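Local structure of beta-lactamase II (Erythrobacter litoralis, 6V72) at residues V25-L30 and G53-N58; E32-H37 and V172-L177. The protein probably catalyses the zinc-dependent hydrolysis of beta-lactam antibiotics, opening the ring with water to give substituted beta-amino acids. All blocks are in the same frame, centred on the assembly; numbering follows the deposited sequence.

Contact 1. Residues V25-L30 and G53-N58; sequences VSFSQL and GLLVVN. With EDO (1,2-ethanediol), chain K.
Leu30 and Leu54 mark the nearest approach of the two backbones, 9.2 Å between their CA atoms, for segments 25-30 and 53-58 run in the same sense, though strongly twisted against each other, on either side of strand 34-41 and share no hydrogen bond. The two segments meet through side chains alone, one pair on each side of the sheet. Leu30, where the chain turns its corner after strand 25-29, meets Leu54 through methyl groups: CD1 of Leu30 lies 3.8 Å from CD2 of Leu54, and the two side chains cross at about a right angle. With chi1 at -61°, CG of Leu30 stands opposite its carbonyl carbon, and the extended second torsion carries CD1 to the far end of the chain. In Leu54 it is CD1 that continues the extended chain (chi2 176°), and the other methyl, CD2, makes the contact. Strands 25-29, 34-41 and 49-58 form a meander at one end of the large mixed sheet of the metallo-beta-lactamase fold, a sandwich of two sheets with helices on its outer faces. Leu30 and Leu54 belong to the inward side, where Met36 touches both, while Phe27 and Leu55 lie under the outer helix 71-84. There the link is looser: CD2 of Leu55 approaches CE1 of Phe27 obliquely, at 4.4 Å. One face of the Phe27 ring carries CG1 of Val25, offset toward the rim. Trp80 of helix 71-84 stacks on Phe27 and also touches Leu55, tying the pair to the helix. Farther along strand 49-58, a molecule of 1,2-ethanediol, probably from the crystallisation liquor, gives a hydrogen bond from its O1 to the backbone O of Val57, 2.9 Å long, and rests its C2 3.6 Å from CG1 of Val56.

Contact 2. Residues E32-H37 and V172-L177; sequences EGVWMH and VGLPEL
No aromatic ring enters the meeting of Val34 with Leu174 and Leu177; the aromatic groups of segment 32-37, Trp35 and His37, are on the other side of its strand. Trp35 makes an edge-to-face contact with Trp80 of helix 71-84 and lies across its neighbouring strands against Gln29 and Leu55, while His37 touches Phe27 and is held by a hydrogen bond from NE2 to the backbone O of Val65. The contact with segment 172-177 rests mainly on aliphatic side chains. CG2 of Val34 is met tip to tip by two leucine methyls, CD1 of Leu174 at 3.7 Å and CD1 of Leu177 also at 3.7 Å. CD1 of Leu174 and CD1 of Leu177 are 4.4 Å apart, which makes a compact triangle of three methyl groups. CD1 of Leu174 also lies 4.1 Å from CG1 of Val34, so it spans both branches of the valine. Val34 holds CG1 anti to the backbone N (chi1 -177°), which leaves CG2 beside that N and within range of both leucines. The contact joins the two sheets of the metallo-beta-lactamase sandwich: Val34 begins strand 34-41 of the large sheet, and Leu174 ends strand 171-174 of the smaller one. Beyond Leu174 the chain makes a type I beta turn through Pro175 and Glu176, closed by a hydrogen bond from Leu177 N to Leu174 O of 3.0 Å. This turn brings Leu177 back beside Leu174, both facing Val34. Leu156 also packs on Leu174, and Ile179 of strand 179-181 on Val34. Toward the surface, CD1 of Leu177 lies 4.5 Å from the backbone O of Glu32, whose carboxylate extends away from the turn.

In the fold
Along the chain the segments alternate: 25-30, 32-37, 53-58, then 172-177 much later. The centres of the two contacts are about 8 Å apart, and the middle strand of contact 1, 34-41, supplies one side of contact 2. The backbone ladder joins them directly, probably by hydrogen bonds from Met36 N to Ser28 O (2.7 Å) and from Leu55 N to Trp35 O (2.8 Å). Contact 1 links next-but-one strands within the N-terminal meander; contact 2 is one place where that meander meets the second sheet of the sandwich. Contact 2 lies away from the metal sites, and in contact 1 the side chain of Leu54 is about 11 Å from that of His96, a zinc-binding residue.

Contact 1. Residues V25-L30 and G53-N58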
# COMPACT_ATOMS: atom_id res chain seq x y z
N VAL A 25 -1.18 26.55 4.70
CA VAL A 25 -0.91 26.18 3.31
C VAL A 25 0.49 26.63 2.92
O VAL A 25 0.91 27.75 3.24
CB VAL A 25 -1.94 26.81 2.35
CG1 VAL A 25 -1.73 26.27 0.91
CG2 VAL A 25 -3.34 26.54 2.85
N SER A 26 1.21 25.75 2.24
CA SER A 26 2.50 26.09 1.65
C SER A 26 2.31 26.28 0.15
O SER A 26 1.82 25.37 -0.53
CB SER A 26 3.51 24.98 1.92
OG SER A 26 3.81 24.89 3.30
N PHE A 27 2.70 27.43 -0.37
CA PHE A 27 2.57 27.70 -1.80
C PHE A 27 3.94 27.72 -2.46
O PHE A 27 4.89 28.31 -1.93
CB PHE A 27 1.88 29.04 -2.05
CG PHE A 27 0.41 29.03 -1.79
CD1 PHE A 27 -0.48 28.45 -2.70
CD2 PHE A 27 -0.10 29.60 -0.63
CE1 PHE A 27 -1.84 28.45 -2.45
CE2 PHE A 27 -1.45 29.61 -0.38
CZ PHE A 27 -2.33 29.04 -1.30
N SER A 28 4.05 27.11 -3.63
CA SER A 28 5.28 27.23 -4.41
C SER A 28 4.92 27.43 -5.87
O SER A 28 3.88 26.95 -6.34
CB SER A 28 6.20 26.03 -4.24
OG SER A 28 5.52 24.81 -4.43
N GLN A 29 5.76 28.16 -6.58
CA GLN A 29 5.48 28.50 -7.96
C GLN A 29 6.14 27.48 -8.88
O GLN A 29 7.36 27.28 -8.82
CB GLN A 29 5.97 29.92 -8.26
CG GLN A 29 5.28 30.54 -9.42
CD GLN A 29 5.80 31.92 -9.72
OE1 GLN A 29 5.07 32.90 -9.63
NE2 GLN A 29 7.07 32.01 -10.07
N LEU A 30 5.33 26.84 -9.74
CA LEU A 30 5.85 25.91 -10.73
C LEU A 30 6.22 26.60 -12.03
O LEU A 30 7.07 26.11 -12.78
CB LEU A 30 4.82 24.82 -11.03
CG LEU A 30 4.42 23.97 -9.83
CD1 LEU A 30 3.52 22.80 -10.28
CD2 LEU A 30 5.66 23.48 -9.08
N GLY A 53 -2.03 20.26 -4.74
CA GLY A 53 -2.87 20.59 -5.86
C GLY A 53 -2.36 21.84 -6.56
O GLY A 53 -1.24 22.28 -6.26
N LEU A 54 -3.14 22.42 -7.47
CA LEU A 54 -2.67 23.57 -8.24
C LEU A 54 -3.64 24.73 -8.12
O LEU A 54 -4.83 24.55 -7.85
CB LEU A 54 -2.50 23.24 -9.74
CG LEU A 54 -1.64 22.04 -10.12
CD1 LEU A 54 -1.67 21.81 -11.62
CD2 LEU A 54 -0.23 22.27 -9.63
N LEU A 55 -3.10 25.93 -8.31
CA LEU A 55 -3.89 27.14 -8.46
C LEU A 55 -3.34 27.85 -9.69
O LEU A 55 -2.16 28.22 -9.71
CB LEU A 55 -3.80 27.99 -7.19
CG LEU A 55 -4.71 29.18 -7.03
CD1 LEU A 55 -6.18 28.79 -6.88
CD2 LEU A 55 -4.23 29.93 -5.79
N VAL A 56 -4.16 27.98 -10.73
CA VAL A 56 -3.69 28.42 -12.05
C VAL A 56 -4.38 29.73 -12.40
O VAL A 56 -5.61 29.80 -12.42
CB VAL A 56 -3.97 27.35 -13.13
CG1 VAL A 56 -3.52 27.85 -14.51
CG2 VAL A 56 -3.28 26.05 -12.75
N VAL A 57 -3.58 30.75 -12.72
CA VAL A 57 -4.11 32.05 -13.11
C VAL A 57 -4.66 32.00 -14.53
O VAL A 57 -4.03 31.48 -15.45
CB VAL A 57 -3.02 33.12 -13.00
CG1 VAL A 57 -3.51 34.45 -13.62
CG2 VAL A 57 -2.59 33.30 -11.53
N ASN A 58 -5.85 32.57 -14.71
CA ASN A 58 -6.39 32.84 -16.04
C ASN A 58 -7.01 34.23 -16.00
O ASN A 58 -8.12 34.40 -15.48
CB ASN A 58 -7.42 31.80 -16.45
CG ASN A 58 -8.01 32.07 -17.83
OD1 ASN A 58 -8.01 33.21 -18.30
ND2 ASN A 58 -8.51 31.02 -18.48
C1 EDO K . -0.68 30.41 -16.01
O1 EDO K . -1.26 31.71 -16.15
C2 EDO K . -1.36 29.43 -16.95
O2 EDO K . -1.22 29.86 -18.31

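Contact 2. Residues E32-H37 and V172-L177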
# COMPACT_ATOMS: atom_id res chain seq x y z
N GLU A 32 5.30 30.80 -14.12
CA GLU A 32 4.55 32.04 -14.00
C GLU A 32 3.05 31.76 -14.05
O GLU A 32 2.55 31.14 -15.00
CB GLU A 32 4.94 33.01 -15.11
CG GLU A 32 4.21 34.32 -15.01
CD GLU A 32 4.60 35.28 -16.11
OE1 GLU A 32 5.73 35.15 -16.65
OE2 GLU A 32 3.79 36.17 -16.43
N GLY A 33 2.34 32.17 -13.00
CA GLY A 33 0.91 31.96 -12.91
C GLY A 33 0.47 30.56 -12.53
O GLY A 33 -0.73 30.26 -12.59
N VAL A 34 1.39 29.69 -12.14
CA VAL A 34 1.04 28.33 -11.74
C VAL A 34 1.57 28.10 -10.34
O VAL A 34 2.78 27.96 -10.13
CB VAL A 34 1.59 27.27 -12.70
CG1 VAL A 34 1.13 25.87 -12.26
CG2 VAL A 34 1.16 27.55 -14.13
N TRP A 35 0.66 28.03 -9.38
CA TRP A 35 0.99 27.78 -7.99
C TRP A 35 0.69 26.33 -7.65
O TRP A 35 -0.34 25.78 -8.06
CB TRP A 35 0.21 28.70 -7.07
CG TRP A 35 0.65 30.12 -7.20
CD1 TRP A 35 0.09 31.08 -7.98
CD2 TRP A 35 1.80 30.71 -6.59
NE1 TRP A 35 0.79 32.25 -7.86
CE2 TRP A 35 1.85 32.05 -7.01
CE3 TRP A 35 2.77 30.25 -5.69
CZ2 TRP A 35 2.84 32.94 -6.58
CZ3 TRP A 35 3.76 31.13 -5.27
CH2 TRP A 35 3.79 32.46 -5.72
N MSE A 36 1.57 25.73 -6.87
CA MSE A 36 1.23 24.48 -6.20
C MSE A 36 0.87 24.76 -4.76
O MSE A 36 1.57 25.51 -4.08
CB MSE A 36 2.35 23.46 -6.32
CG MSE A 36 1.93 22.09 -5.82
SE MSE A 36 3.41 20.81 -6.00
CE MSE A 36 2.85 20.32 -7.73
N HIS A 37 -0.29 24.25 -4.32
CA HIS A 37 -0.63 24.33 -2.91
C HIS A 37 -0.33 23.00 -2.25
O HIS A 37 -0.63 21.93 -2.81
CB HIS A 37 -2.10 24.75 -2.67
CG HIS A 37 -3.16 23.84 -3.26
ND1 HIS A 37 -3.61 22.71 -2.61
CD2 HIS A 37 -3.93 23.98 -4.36
CE1 HIS A 37 -4.57 22.15 -3.33
NE2 HIS A 37 -4.79 22.90 -4.39
N VAL A 172 -4.50 16.43 -15.27
CA VAL A 172 -4.56 17.71 -15.96
C VAL A 172 -3.16 18.10 -16.42
O VAL A 172 -2.15 17.71 -15.84
CB VAL A 172 -5.19 18.82 -15.09
CG1 VAL A 172 -6.58 18.40 -14.60
CG2 VAL A 172 -4.28 19.12 -13.91
N GLY A 173 -3.10 18.88 -17.50
CA GLY A 173 -1.83 19.32 -18.01
C GLY A 173 -1.90 20.76 -18.46
O GLY A 173 -2.97 21.30 -18.76
N LEU A 174 -0.70 21.37 -18.52
CA LEU A 174 -0.48 22.69 -19.09
C LEU A 174 0.61 22.52 -20.14
O LEU A 174 1.79 22.76 -19.88
CB LEU A 174 -0.05 23.70 -18.03
CG LEU A 174 -1.14 24.00 -17.00
CD1 LEU A 174 -0.55 24.66 -15.76
CD2 LEU A 174 -2.24 24.85 -17.62
N PRO A 175 0.24 22.06 -21.34
CA PRO A 175 1.26 21.68 -22.33
C PRO A 175 2.14 22.84 -22.76
O PRO A 175 3.30 22.62 -23.11
CB PRO A 175 0.43 21.13 -23.49
CG PRO A 175 -0.85 20.69 -22.88
CD PRO A 175 -1.12 21.68 -21.78
N GLU A 176 1.62 24.07 -22.74
CA GLU A 176 2.44 25.20 -23.17
C GLU A 176 3.51 25.56 -22.14
O GLU A 176 4.45 26.29 -22.47
CB GLU A 176 1.57 26.43 -23.43
CG GLU A 176 0.59 26.25 -24.57
CD GLU A 176 1.28 26.13 -25.92
OE1 GLU A 176 2.40 26.66 -26.10
OE2 GLU A 176 0.69 25.50 -26.83
N LEU A 177 3.37 25.08 -20.91
CA LEU A 177 4.32 25.34 -19.85
C LEU A 177 5.10 24.10 -19.46
O LEU A 177 5.95 24.17 -18.57
CB LEU A 177 3.60 25.92 -18.63
CG LEU A 177 2.86 27.24 -18.90
CD1 LEU A 177 2.01 27.62 -17.71
CD2 LEU A 177 3.86 28.34 -19.20